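Local structure of ferredoxin (Rhodopseudomonas palustris, 4LTU) at residues A[4-9]-A[100-105]; A[12-17]-A[31-36]; A[47-52]-A[84-89]; A[53-58]-A[80-85]; A[59-64]-A[93-98]. The protein probably carries single electrons between redox partners by means of a bound [2Fe-2S] cluster, as expected of an adrenodoxin/putidaredoxin-type ferredoxin. All blocks are in the same frame, centred on the assembly; numbering follows the deposited sequence.

How the interactions relate
Interactions 1, 2, 3 and 4 all reach one mixed sheet, in which strands 13-17, 3-7, 99-101, 50-53 and 83-85 follow one another across the width. Interactions 1 and 2 adjoin through the pairing of 3-7 with 13-17, their centres about 8 Å apart; interactions 1 and 3 adjoin through Arg-101 and Tyr-52. Interaction 3 is the one that binds the [2Fe-2S] cluster, by Cys-49 and Cys-87. Interaction 4 continues the same strand pair away from the metal and shares Arg-84 and Leu-85 with it. Interaction 5, a loop contact about 13 Å from interaction 3 between centres, adjoins interaction 4, with Trp-57 packed on the 93-98 loop. The side chain of Leu-61 is about 14 Å from the cluster.

Interaction 1: A[4-9]-A[100-105]; sequences ITFIHP and LRIPER. Unlike the reference sequence in segment 100-105: Ile-102 (reference Leu).
Strands 3-7 and 99-101 run parallel, Phe-6 pairing with Leu-100 and Ile-7 with Arg-101, and three backbone bonds join them: Leu-100 N to Thr-5 O (2.7 Å), Ile-7 N to Leu-100 O (2.7 Å) and Ile-102 N to Ile-7 O (3.0 Å). On the face shared by Phe-6 and Leu-100 the two side chains lie side by side, with Leu-100 CD1 3.6 Å from Phe-6 CE1, and Ile-4 CG2 closes on the same methyl. Ile-102 CG2 meets the edge of the phenyl ring. Its other branch, CG1, sits between backbone N and carbonyl carbon (chi1 38°), and CD1 at its end makes a CH-pi contact over one face of His-8, 3.8 Å from the ring centroid. On the opposite face Ile-7 CB rests on Arg-101 CG at 3.7 Å, while the guanidinium continues to a salt bridge with Asp-54. Parallel pairing of the N-terminal strand with the C-terminal one is characteristic of the beta-grasp fold of [2Fe-2S] ferredoxins.

Interaction 2: A[12-17]-A[31-36]; sequences RSEIVD and HGIDSI
His-31, packed against Asp-17, has its ND1 hydrogen-bonded to Ala-27 O in helix 24-29, which should hold the ring in its rotation. Asp-17 O stands over one face of this imidazole, 3.0 Å from His-31 CE1; the ring nitrogens ND1 and NE2 lie farther from that oxygen and at poor angles, so it faces the ring without a hydrogen bond. Asp-17 CB comes to 3.9 Å from His-31 NE2, a loose van der Waals contact. Beside it, Val-16 CB and His-31 CB touch at 4.0 Å. Strand 13-17 is the outermost strand on its side of the beta-grasp sheet, paired with 3-7, and residues 31-36 form the loop that leaves helix 24-29; the contact thus closes that loop against the sheet. Ile-33 adds an aliphatic contact: it crosses Val-16 at about a right angle, and Ile-33 CD1 packs tightly on Val-16 CG1 at 3.4 Å. Glu-14, extended beyond CG, approaches the same isoleucine tip to tip. Ile-33 CG1, anti to the carbonyl carbon (chi1 -80°), lies 3.2 Å from Glu-14 OE2. Phe-6 and Ala-28 also touch Ile-33, and Ala-27 touches Val-16.

Interaction 3: A[47-52]-A[84-89]; sequences ATCHVY and RLSCQI. With FES (Fe2/s2 (inorganic) cluster), chain C.
Cys-49 and Cys-87 both hold SG between the backbone N and the carbonyl carbon (chi1 65° in each), and from these positions the two sulfurs converge on one iron of the cluster, FE2, at 2.3 Å from Cys-49 SG and 2.1 Å from Cys-87 SG. Ser-86, next to Cys-87 in the chain, grips the backbone oxygen of Cys-49. Its OG, likewise between backbone N and carbonyl carbon, gives a 2.7 Å bond to Cys-49 O on an in-plane lone pair, and Ser-86 N, above the carbonyl plane, adds a second at 3.1 Å; the oxygen is thus held twice by one residue. Leu-85 CD2 packs on Cys-49 SG at 3.6 Å, while Val-51 CG2 covers Ser-86 CB. Farther along, Val-51 and Arg-84 form an antiparallel hydrogen-bonded pair, N to O in both directions; the arginine NE turns away to a salt bridge with Glu-68. Cys-40 and Cys-46 also bind the cluster. Gln-88 NE2 reaches Cys-87 SG at 3.1 Å with the sulfur in its amide plane, and Cys-87 N makes a weak bond to Cys-49 SG. Such N-H...S bonds would be expected to draw electron density from the sulfurs and favour the reduced cluster.

Interaction 4: A[53-58]-A[80-85]; sequences VDDLWL and LPNSRL
Two hydrogen bonds tie Val-53 to Asn-82, one through each backbone polar atom of the valine. Val-53 N donates to Asn-82 O at 3.1 Å, and Val-53 O accepts from Asn-82 ND2 at 3.0 Å, so that the asparagine grips the end of the strand with its main chain and its side chain together. Both donors stand above the plane of the carbonyl they approach, by about 40°. Chi1 of Asn-82 (-75°) sets CG beside its backbone N. Asn-82 ND2 also lies 3.1 Å from Asp-55 CA; Asp-55 N nearby is another donor and makes no bond to it. Within 53-58, Asp-54 O accepts from Trp-57 N and Leu-58 N.

Van der Waals contacts make up the rest. The aliphatic one is between Val-53 and Arg-84, which lie side by side, Val-53 CG2 pressing on Arg-84 CG at 3.4 Å. Leu-58 crosses Asn-82 obliquely, and its CD2 lies against the amide oxygen, 3.4 Å from Asn-82 OD1, while its CD1 lies over the asparagine backbone. Leu-100 of strand 99-101 packs on Val-53 as well. Residues 80-83 make a type I beta turn leading into strand 83-85, an outermost strand of the beta-grasp sheet, and the contact extends its antiparallel pairing with 50-53 to where that strand runs out into the loop before helix 66-72.

Interaction 5: A[59-64]-A[93-98]; sequences AKLPPV and PELDGL
Two loops of the beta-grasp domain meet here through Leu-61, in the connection from strand 50-53 to helix 66-72, and Leu-95, which ends the short 3-10 segment 93-95. The leucines cross at a slant, and Leu-61 CD2 lies 3.5 Å from Leu-95 CD1 and 3.8 Å from Leu-95 CD2. Leu-95 CD2 also touches Lys-60, at 3.9 Å from CB and 3.7 Å from the carbonyl Lys-60 O. Leu-98 adds a looser contact, its CD1 4.5 Å from Leu-61 CD2. Leu-95 and Leu-98, which both touch Leu-61 CD2, are the ends of a type II beta turn, with Gly-97 at positive phi and Leu-98 N bonded to Leu-95 O. Leu-61 also touches Ile-89 and Arg-84, the latter in strand 83-85, and Leu-98 leads straight into strand 99-101 while its backbone bonds to Thr-5 of strand 3-7.

Interaction 1: A[4-9]-A[100-105]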
# COMPACT_ATOMS: atom_id res chain seq x y z
N ILE A 4 1.07 -5.88 -9.39
CA ILE A 4 1.56 -4.78 -8.58
C ILE A 4 3.02 -5.01 -8.38
O ILE A 4 3.44 -6.11 -8.05
CB ILE A 4 0.93 -4.75 -7.15
CG1 ILE A 4 -0.59 -4.74 -7.18
CG2 ILE A 4 1.44 -3.53 -6.38
CD1 ILE A 4 -1.17 -5.13 -5.84
N THR A 5 3.80 -3.95 -8.53
CA THR A 5 5.22 -3.99 -8.20
C THR A 5 5.45 -3.43 -6.79
O THR A 5 5.05 -2.30 -6.51
CB THR A 5 6.00 -3.16 -9.24
OG1 THR A 5 5.50 -3.47 -10.55
CG2 THR A 5 7.46 -3.45 -9.17
N PHE A 6 6.07 -4.22 -5.91
CA PHE A 6 6.45 -3.75 -4.57
C PHE A 6 7.97 -3.56 -4.46
O PHE A 6 8.73 -4.43 -4.89
CB PHE A 6 6.02 -4.73 -3.48
CG PHE A 6 4.56 -4.61 -3.06
CD1 PHE A 6 4.19 -3.76 -2.02
CD2 PHE A 6 3.59 -5.39 -3.68
CE1 PHE A 6 2.84 -3.67 -1.61
CE2 PHE A 6 2.24 -5.31 -3.28
CZ PHE A 6 1.86 -4.45 -2.25
N ILE A 7 8.40 -2.44 -3.86
CA ILE A 7 9.84 -2.19 -3.64
C ILE A 7 10.19 -2.04 -2.15
O ILE A 7 9.62 -1.22 -1.45
CB ILE A 7 10.32 -0.96 -4.44
CG1 ILE A 7 10.26 -1.28 -5.93
CG2 ILE A 7 11.74 -0.51 -4.00
CD1 ILE A 7 9.79 -0.13 -6.75
N HIS A 8 11.12 -2.88 -1.70
CA HIS A 8 11.61 -2.89 -0.32
C HIS A 8 12.54 -1.71 -0.07
O HIS A 8 13.09 -1.15 -1.02
CB HIS A 8 12.29 -4.22 0.00
CG HIS A 8 11.35 -5.39 -0.03
ND1 HIS A 8 10.97 -6.00 -1.21
CD2 HIS A 8 10.66 -6.02 0.95
CE1 HIS A 8 10.10 -6.95 -0.95
NE2 HIS A 8 9.90 -7.00 0.36
N PRO A 9 12.69 -1.31 1.20
CA PRO A 9 13.63 -0.26 1.56
C PRO A 9 14.97 -0.39 0.83
O PRO A 9 15.57 0.63 0.41
CB PRO A 9 13.84 -0.47 3.08
CG PRO A 9 12.94 -1.59 3.48
CD PRO A 9 11.96 -1.82 2.37
N LEU A 100 4.48 0.21 -5.66
CA LEU A 100 4.41 0.65 -4.27
C LEU A 100 5.72 0.37 -3.56
O LEU A 100 6.31 -0.68 -3.73
CB LEU A 100 3.25 -0.01 -3.52
CG LEU A 100 1.85 -0.04 -4.11
CD1 LEU A 100 1.00 -1.02 -3.25
CD2 LEU A 100 1.24 1.36 -4.17
N ARG A 101 6.19 1.34 -2.79
CA ARG A 101 7.37 1.16 -1.98
C ARG A 101 6.93 1.10 -0.54
O ARG A 101 6.02 1.83 -0.12
CB ARG A 101 8.40 2.26 -2.25
CG ARG A 101 8.76 2.32 -3.77
CD ARG A 101 10.00 3.14 -4.09
NE ARG A 101 9.63 4.47 -4.54
CZ ARG A 101 9.93 4.97 -5.73
NH1 ARG A 101 10.66 4.25 -6.59
NH2 ARG A 101 9.53 6.19 -6.04
N ILE A 102 7.59 0.23 0.21
CA ILE A 102 7.24 -0.08 1.57
C ILE A 102 8.24 0.59 2.53
O ILE A 102 9.44 0.65 2.24
CB ILE A 102 7.11 -1.61 1.82
CG1 ILE A 102 8.15 -2.40 1.05
CG2 ILE A 102 5.72 -2.14 1.38
CD1 ILE A 102 7.83 -3.93 1.03
N PRO A 103 7.72 1.12 3.65
CA PRO A 103 8.51 1.90 4.56
C PRO A 103 9.45 1.05 5.39
O PRO A 103 9.26 -0.15 5.52
CB PRO A 103 7.45 2.54 5.46
CG PRO A 103 6.41 1.55 5.52
CD PRO A 103 6.33 1.05 4.11
N GLU A 104 10.47 1.71 5.94
CA GLU A 104 11.45 1.08 6.83
C GLU A 104 10.78 0.27 7.96
O GLU A 104 11.30 -0.77 8.38
CB GLU A 104 12.35 2.18 7.38
CG GLU A 104 13.56 1.71 8.14
CD GLU A 104 14.27 2.86 8.84
OE1 GLU A 104 15.44 3.15 8.46
OE2 GLU A 104 13.65 3.48 9.75
N ARG A 105 9.65 0.75 8.45
CA ARG A 105 8.85 -0.02 9.42
C ARG A 105 7.37 0.34 9.41
O ARG A 105 6.97 1.40 8.97
CB ARG A 105 9.41 0.13 10.84
CG ARG A 105 9.48 1.54 11.29
CD ARG A 105 9.44 1.58 12.78
NE ARG A 105 10.76 1.69 13.38
CZ ARG A 105 10.99 2.41 14.48
NH1 ARG A 105 9.99 3.07 15.07
NH2 ARG A 105 12.23 2.47 14.99

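Interaction 2: A[12-17]-A[31-36]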
# COMPACT_ATOMS: atom_id res chain seq x y z
N ARG A 12 15.00 -3.64 -3.73
CA ARG A 12 14.72 -4.83 -4.49
C ARG A 12 13.22 -4.94 -4.74
O ARG A 12 12.41 -4.36 -4.01
CB ARG A 12 15.31 -6.06 -3.81
CG ARG A 12 14.52 -6.58 -2.65
CD ARG A 12 15.40 -7.48 -1.81
NE ARG A 12 14.88 -7.62 -0.46
CZ ARG A 12 13.87 -8.40 -0.13
NH1 ARG A 12 13.25 -9.09 -1.08
NH2 ARG A 12 13.48 -8.48 1.13
N SER A 13 12.86 -5.66 -5.80
CA SER A 13 11.48 -5.71 -6.21
C SER A 13 10.88 -7.09 -6.19
O SER A 13 11.58 -8.14 -6.17
CB SER A 13 11.24 -5.02 -7.56
OG SER A 13 12.17 -5.44 -8.55
N GLU A 14 9.55 -7.07 -6.13
CA GLU A 14 8.71 -8.25 -6.11
C GLU A 14 7.47 -7.91 -6.93
O GLU A 14 6.85 -6.87 -6.72
CB GLU A 14 8.27 -8.58 -4.68
CG GLU A 14 9.36 -9.12 -3.83
CD GLU A 14 8.85 -9.75 -2.55
OE1 GLU A 14 9.48 -9.53 -1.49
OE2 GLU A 14 7.86 -10.52 -2.59
N ILE A 15 7.13 -8.78 -7.88
CA ILE A 15 5.88 -8.62 -8.59
C ILE A 15 4.86 -9.60 -8.08
O ILE A 15 5.09 -10.82 -8.07
CB ILE A 15 6.05 -8.67 -10.10
CG1 ILE A 15 6.86 -7.44 -10.54
CG2 ILE A 15 4.68 -8.77 -10.79
CD1 ILE A 15 6.41 -6.83 -11.85
N VAL A 16 3.74 -9.06 -7.61
CA VAL A 16 2.68 -9.89 -7.04
C VAL A 16 1.45 -9.81 -7.91
O VAL A 16 1.04 -8.74 -8.37
CB VAL A 16 2.34 -9.50 -5.55
CG1 VAL A 16 3.62 -9.23 -4.74
CG2 VAL A 16 1.41 -8.32 -5.48
N ASP A 17 0.85 -10.96 -8.15
CA ASP A 17 -0.46 -10.99 -8.79
C ASP A 17 -1.53 -10.41 -7.87
O ASP A 17 -1.42 -10.46 -6.63
CB ASP A 17 -0.80 -12.41 -9.19
CG ASP A 17 0.31 -13.06 -10.00
OD1 ASP A 17 0.10 -13.31 -11.19
OD2 ASP A 17 1.42 -13.30 -9.45
N HIS A 31 0.96 -13.33 -1.33
CA HIS A 31 2.06 -13.68 -2.21
C HIS A 31 3.36 -13.29 -1.53
O HIS A 31 4.17 -12.62 -2.15
CB HIS A 31 1.95 -12.96 -3.57
CG HIS A 31 0.66 -13.15 -4.28
ND1 HIS A 31 -0.47 -12.41 -3.98
CD2 HIS A 31 0.30 -13.98 -5.29
CE1 HIS A 31 -1.46 -12.78 -4.78
NE2 HIS A 31 -1.02 -13.73 -5.58
N GLY A 32 3.53 -13.65 -0.26
CA GLY A 32 4.83 -13.61 0.42
C GLY A 32 5.49 -12.35 0.97
O GLY A 32 6.64 -12.43 1.43
N ILE A 33 4.79 -11.22 0.94
CA ILE A 33 5.34 -9.93 1.43
C ILE A 33 5.01 -9.65 2.92
O ILE A 33 4.08 -8.91 3.25
CB ILE A 33 4.98 -8.74 0.47
CG1 ILE A 33 5.94 -8.75 -0.73
CG2 ILE A 33 5.10 -7.38 1.15
CD1 ILE A 33 5.38 -8.22 -2.00
N ASP A 34 5.84 -10.25 3.78
CA ASP A 34 5.69 -10.24 5.24
C ASP A 34 5.79 -8.88 5.94
O ASP A 34 5.14 -8.66 6.98
CB ASP A 34 6.71 -11.22 5.87
CG ASP A 34 6.30 -12.69 5.71
OD1 ASP A 34 5.08 -12.97 5.63
OD2 ASP A 34 7.19 -13.57 5.68
N SER A 35 6.58 -7.97 5.38
CA SER A 35 6.81 -6.67 6.03
C SER A 35 5.56 -5.84 6.36
O SER A 35 5.59 -5.00 7.28
CB SER A 35 7.74 -5.83 5.17
OG SER A 35 7.26 -5.78 3.84
N ILE A 36 4.49 -6.04 5.58
CA ILE A 36 3.23 -5.32 5.77
C ILE A 36 2.49 -5.95 6.93
O ILE A 36 1.89 -7.02 6.80
CB ILE A 36 2.36 -5.36 4.50
CG1 ILE A 36 2.92 -4.36 3.46
CG2 ILE A 36 0.85 -5.13 4.84
CD1 ILE A 36 2.17 -4.36 2.11

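Interaction 3: A[47-52]-A[84-89]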
# COMPACT_ATOMS: atom_id res chain seq x y z
N ALA A 47 -2.36 2.01 11.39
CA ALA A 47 -1.49 2.68 10.42
C ALA A 47 -0.36 1.77 9.93
O ALA A 47 0.65 2.28 9.48
CB ALA A 47 -0.97 4.00 11.00
N THR A 48 -0.58 0.45 9.98
CA THR A 48 0.50 -0.54 9.85
C THR A 48 0.52 -1.33 8.53
O THR A 48 1.24 -2.34 8.42
CB THR A 48 0.54 -1.57 11.06
OG1 THR A 48 -0.57 -2.48 10.96
CG2 THR A 48 0.53 -0.87 12.46
N CYS A 49 -0.29 -0.89 7.56
CA CYS A 49 -0.20 -1.35 6.17
C CYS A 49 0.31 -0.22 5.25
O CYS A 49 -0.02 -0.21 4.06
CB CYS A 49 -1.58 -1.80 5.67
SG CYS A 49 -2.81 -0.46 5.57
N HIS A 50 1.06 0.72 5.83
CA HIS A 50 1.60 1.94 5.18
C HIS A 50 2.34 1.62 3.88
O HIS A 50 3.08 0.65 3.83
CB HIS A 50 2.60 2.57 6.19
CG HIS A 50 3.10 3.94 5.82
ND1 HIS A 50 2.50 4.74 4.87
CD2 HIS A 50 4.11 4.67 6.35
CE1 HIS A 50 3.13 5.91 4.82
NE2 HIS A 50 4.09 5.90 5.72
N VAL A 51 2.11 2.40 2.83
CA VAL A 51 2.98 2.32 1.64
C VAL A 51 3.20 3.70 1.05
O VAL A 51 2.42 4.61 1.29
CB VAL A 51 2.42 1.40 0.52
CG1 VAL A 51 2.51 -0.08 0.89
CG2 VAL A 51 1.01 1.81 0.12
N TYR A 52 4.26 3.85 0.26
CA TYR A 52 4.42 5.02 -0.62
C TYR A 52 4.12 4.65 -2.07
O TYR A 52 4.76 3.79 -2.67
CB TYR A 52 5.82 5.65 -0.52
CG TYR A 52 6.49 5.65 0.88
CD1 TYR A 52 5.89 6.28 1.97
CD2 TYR A 52 7.75 5.09 1.06
CE1 TYR A 52 6.51 6.31 3.24
CE2 TYR A 52 8.40 5.11 2.31
CZ TYR A 52 7.77 5.73 3.39
OH TYR A 52 8.40 5.76 4.62
N ARG A 84 0.06 6.13 1.49
CA ARG A 84 -1.28 5.55 1.43
C ARG A 84 -1.36 4.36 2.39
O ARG A 84 -0.34 3.78 2.77
CB ARG A 84 -1.64 5.06 0.01
CG ARG A 84 -1.98 6.11 -1.08
CD ARG A 84 -3.20 6.94 -0.77
NE ARG A 84 -4.28 6.06 -0.40
CZ ARG A 84 -5.34 5.77 -1.15
NH1 ARG A 84 -5.53 6.34 -2.34
NH2 ARG A 84 -6.23 4.91 -0.68
N LEU A 85 -2.58 4.00 2.77
CA LEU A 85 -2.87 2.74 3.47
C LEU A 85 -3.22 1.75 2.39
O LEU A 85 -4.22 1.90 1.71
CB LEU A 85 -4.05 2.90 4.42
CG LEU A 85 -3.78 3.73 5.68
CD1 LEU A 85 -5.05 3.89 6.44
CD2 LEU A 85 -2.72 3.01 6.51
N SER A 86 -2.36 0.74 2.26
CA SER A 86 -2.44 -0.25 1.21
C SER A 86 -3.70 -1.11 1.23
O SER A 86 -4.07 -1.66 0.20
CB SER A 86 -1.21 -1.14 1.23
OG SER A 86 -1.21 -1.94 2.39
N CYS A 87 -4.35 -1.24 2.38
CA CYS A 87 -5.63 -1.97 2.42
C CYS A 87 -6.77 -1.11 1.82
O CYS A 87 -7.82 -1.63 1.45
CB CYS A 87 -5.96 -2.44 3.84
SG CYS A 87 -6.27 -1.09 5.05
N GLN A 88 -6.54 0.20 1.72
CA GLN A 88 -7.50 1.11 1.09
C GLN A 88 -7.23 1.37 -0.42
O GLN A 88 -7.88 2.20 -1.04
CB GLN A 88 -7.56 2.45 1.86
CG GLN A 88 -7.79 2.32 3.35
CD GLN A 88 -9.05 1.57 3.68
OE1 GLN A 88 -10.14 2.07 3.43
NE2 GLN A 88 -8.91 0.36 4.22
N ILE A 89 -6.26 0.66 -1.00
CA ILE A 89 -6.05 0.73 -2.44
C ILE A 89 -6.69 -0.51 -3.12
O ILE A 89 -6.27 -1.65 -2.88
CB ILE A 89 -4.55 0.81 -2.79
CG1 ILE A 89 -3.97 2.17 -2.33
CG2 ILE A 89 -4.35 0.60 -4.28
CD1 ILE A 89 -2.45 2.22 -2.19
FE1 FES C . -5.22 -1.63 9.41
FE2 FES C . -4.76 -1.14 6.54
S1 FES C . -5.54 0.12 8.17
S2 FES C . -4.36 -2.86 7.79

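Interaction 4: A[53-58]-A[80-85]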
# COMPACT_ATOMS: atom_id res chain seq x y z
N VAL A 53 3.10 5.28 -2.62
CA VAL A 53 2.77 5.12 -4.02
C VAL A 53 3.84 5.84 -4.86
O VAL A 53 4.35 6.91 -4.46
CB VAL A 53 1.39 5.70 -4.29
CG1 VAL A 53 0.98 5.43 -5.72
CG2 VAL A 53 0.37 5.08 -3.32
N ASP A 54 4.21 5.23 -5.98
CA ASP A 54 5.16 5.88 -6.87
C ASP A 54 4.62 7.22 -7.34
O ASP A 54 3.46 7.32 -7.78
CB ASP A 54 5.50 5.01 -8.07
CG ASP A 54 6.84 5.37 -8.67
OD1 ASP A 54 7.80 5.56 -7.88
OD2 ASP A 54 6.94 5.47 -9.92
N ASP A 55 5.49 8.23 -7.25
CA ASP A 55 5.24 9.60 -7.72
C ASP A 55 4.33 9.69 -8.95
O ASP A 55 3.44 10.53 -9.02
CB ASP A 55 6.59 10.29 -7.98
CG ASP A 55 6.43 11.78 -8.36
OD1 ASP A 55 5.51 12.45 -7.82
OD2 ASP A 55 7.24 12.26 -9.21
N LEU A 56 4.54 8.80 -9.92
CA LEU A 56 3.81 8.79 -11.17
C LEU A 56 2.46 8.08 -11.15
O LEU A 56 1.63 8.30 -12.04
CB LEU A 56 4.69 8.23 -12.31
CG LEU A 56 6.04 8.92 -12.52
CD1 LEU A 56 6.98 7.99 -13.26
CD2 LEU A 56 5.96 10.33 -13.21
N TRP A 57 2.23 7.24 -10.13
CA TRP A 57 0.97 6.47 -10.03
C TRP A 57 -0.05 7.10 -9.06
O TRP A 57 -1.23 6.76 -9.11
CB TRP A 57 1.22 5.00 -9.63
CG TRP A 57 1.77 4.12 -10.74
CD1 TRP A 57 3.08 3.86 -11.00
CD2 TRP A 57 1.02 3.38 -11.71
NE1 TRP A 57 3.20 3.02 -12.09
CE2 TRP A 57 1.94 2.71 -12.54
CE3 TRP A 57 -0.35 3.24 -11.98
CZ2 TRP A 57 1.55 1.89 -13.62
CZ3 TRP A 57 -0.75 2.42 -13.05
CH2 TRP A 57 0.20 1.76 -13.85
N LEU A 58 0.39 7.98 -8.17
CA LEU A 58 -0.54 8.62 -7.24
C LEU A 58 -1.80 9.12 -7.94
O LEU A 58 -2.92 8.81 -7.52
CB LEU A 58 0.12 9.74 -6.45
CG LEU A 58 -0.60 10.08 -5.12
CD1 LEU A 58 -0.53 8.95 -4.11
CD2 LEU A 58 -0.09 11.40 -4.46
N LEU A 80 4.56 10.67 3.99
CA LEU A 80 5.12 11.45 2.91
C LEU A 80 3.89 11.86 2.10
O LEU A 80 2.85 11.25 2.23
CB LEU A 80 6.03 10.54 2.08
CG LEU A 80 7.22 9.80 2.66
CD1 LEU A 80 7.94 8.97 1.58
CD2 LEU A 80 8.22 10.78 3.40
N PRO A 81 4.01 12.88 1.24
CA PRO A 81 2.93 13.22 0.29
C PRO A 81 2.24 12.00 -0.33
O PRO A 81 1.01 11.92 -0.38
CB PRO A 81 3.68 13.97 -0.80
CG PRO A 81 4.75 14.65 -0.09
CD PRO A 81 5.18 13.75 1.04
N ASN A 82 3.04 11.06 -0.81
CA ASN A 82 2.54 9.90 -1.53
C ASN A 82 2.13 8.72 -0.64
O ASN A 82 1.77 7.66 -1.14
CB ASN A 82 3.60 9.45 -2.53
CG ASN A 82 3.68 10.37 -3.75
OD1 ASN A 82 3.25 11.54 -3.71
ND2 ASN A 82 4.24 9.84 -4.83
N SER A 83 2.20 8.91 0.67
CA SER A 83 1.75 7.89 1.62
C SER A 83 0.30 7.43 1.40
O SER A 83 -0.58 8.24 1.11
CB SER A 83 1.96 8.41 3.05
OG SER A 83 3.34 8.35 3.43
N ARG A 84 0.06 6.13 1.49
CA ARG A 84 -1.28 5.55 1.43
C ARG A 84 -1.36 4.36 2.39
O ARG A 84 -0.34 3.78 2.77
CB ARG A 84 -1.64 5.06 0.01
CG ARG A 84 -1.98 6.11 -1.08
CD ARG A 84 -3.20 6.94 -0.77
NE ARG A 84 -4.28 6.06 -0.40
CZ ARG A 84 -5.34 5.77 -1.15
NH1 ARG A 84 -5.53 6.34 -2.34
NH2 ARG A 84 -6.23 4.91 -0.68
N LEU A 85 -2.58 4.00 2.77
CA LEU A 85 -2.87 2.74 3.47
C LEU A 85 -3.22 1.75 2.39
O LEU A 85 -4.22 1.90 1.71
CB LEU A 85 -4.05 2.90 4.42
CG LEU A 85 -3.78 3.73 5.68
CD1 LEU A 85 -5.05 3.89 6.44
CD2 LEU A 85 -2.72 3.01 6.51

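Interaction 5: A[59-64]-A[93-98]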
# COMPACT_ATOMS: atom_id res chain seq x y z
N ALA A 59 -1.63 9.88 -9.03
CA ALA A 59 -2.75 10.52 -9.75
C ALA A 59 -3.85 9.55 -10.19
O ALA A 59 -5.00 9.96 -10.31
CB ALA A 59 -2.24 11.34 -10.97
N LYS A 60 -3.50 8.28 -10.43
CA LYS A 60 -4.44 7.27 -10.95
C LYS A 60 -5.33 6.61 -9.89
O LYS A 60 -6.23 5.83 -10.20
CB LYS A 60 -3.67 6.21 -11.76
CG LYS A 60 -3.30 6.69 -13.19
CD LYS A 60 -2.47 5.67 -13.98
CE LYS A 60 -1.94 6.31 -15.29
NZ LYS A 60 -0.65 5.71 -15.79
N LEU A 61 -5.07 6.95 -8.63
CA LEU A 61 -5.83 6.42 -7.52
C LEU A 61 -6.95 7.37 -7.08
O LEU A 61 -6.79 8.60 -7.09
CB LEU A 61 -4.91 6.15 -6.33
CG LEU A 61 -3.79 5.13 -6.57
CD1 LEU A 61 -2.91 5.05 -5.34
CD2 LEU A 61 -4.40 3.80 -6.91
N PRO A 62 -8.09 6.79 -6.65
CA PRO A 62 -9.07 7.61 -5.93
C PRO A 62 -8.38 8.34 -4.75
O PRO A 62 -7.39 7.83 -4.21
CB PRO A 62 -10.08 6.59 -5.44
CG PRO A 62 -10.00 5.44 -6.45
CD PRO A 62 -8.50 5.38 -6.74
N PRO A 63 -8.90 9.51 -4.34
CA PRO A 63 -8.24 10.28 -3.29
C PRO A 63 -8.31 9.62 -1.91
O PRO A 63 -9.18 8.79 -1.65
CB PRO A 63 -9.01 11.63 -3.30
CG PRO A 63 -9.80 11.63 -4.55
CD PRO A 63 -10.11 10.19 -4.83
N VAL A 64 -7.37 9.95 -1.05
CA VAL A 64 -7.42 9.61 0.37
C VAL A 64 -8.67 10.23 0.99
O VAL A 64 -8.99 11.39 0.72
CB VAL A 64 -6.19 10.20 1.08
CG1 VAL A 64 -6.21 9.89 2.54
CG2 VAL A 64 -4.88 9.69 0.44
N PRO A 93 -8.16 -2.54 -13.64
CA PRO A 93 -7.31 -2.74 -14.83
C PRO A 93 -6.25 -1.65 -14.98
O PRO A 93 -5.08 -1.94 -15.23
CB PRO A 93 -8.32 -2.67 -16.00
CG PRO A 93 -9.63 -3.03 -15.38
CD PRO A 93 -9.60 -2.57 -13.97
N GLU A 94 -6.69 -0.40 -14.79
CA GLU A 94 -5.88 0.79 -14.95
C GLU A 94 -4.69 0.84 -13.98
O GLU A 94 -3.76 1.63 -14.19
CB GLU A 94 -6.74 2.04 -14.77
CG GLU A 94 -8.21 1.89 -15.21
CD GLU A 94 -9.16 1.52 -14.06
OE1 GLU A 94 -8.91 1.93 -12.91
OE2 GLU A 94 -10.18 0.83 -14.32
N LEU A 95 -4.73 0.03 -12.92
CA LEU A 95 -3.60 0.00 -11.99
C LEU A 95 -2.66 -1.18 -12.23
O LEU A 95 -1.76 -1.44 -11.42
CB LEU A 95 -4.06 0.10 -10.53
CG LEU A 95 -5.05 1.23 -10.22
CD1 LEU A 95 -5.53 1.13 -8.80
CD2 LEU A 95 -4.44 2.59 -10.47
N ASP A 96 -2.87 -1.88 -13.34
CA ASP A 96 -1.99 -2.97 -13.73
C ASP A 96 -0.68 -2.27 -13.98
O ASP A 96 -0.63 -1.36 -14.83
CB ASP A 96 -2.52 -3.68 -14.99
CG ASP A 96 -1.67 -4.88 -15.43
OD1 ASP A 96 -0.66 -5.25 -14.79
OD2 ASP A 96 -2.03 -5.48 -16.46
N GLY A 97 0.34 -2.63 -13.21
CA GLY A 97 1.63 -1.93 -13.23
C GLY A 97 1.93 -1.04 -12.03
O GLY A 97 3.05 -0.51 -11.90
N LEU A 98 0.95 -0.88 -11.13
CA LEU A 98 1.10 -0.02 -9.94
C LEU A 98 2.35 -0.33 -9.13
O LEU A 98 2.65 -1.51 -8.83
CB LEU A 98 -0.13 -0.11 -9.04
CG LEU A 98 -0.18 0.78 -7.79
CD1 LEU A 98 -0.36 2.26 -8.13
CD2 LEU A 98 -1.28 0.30 -6.86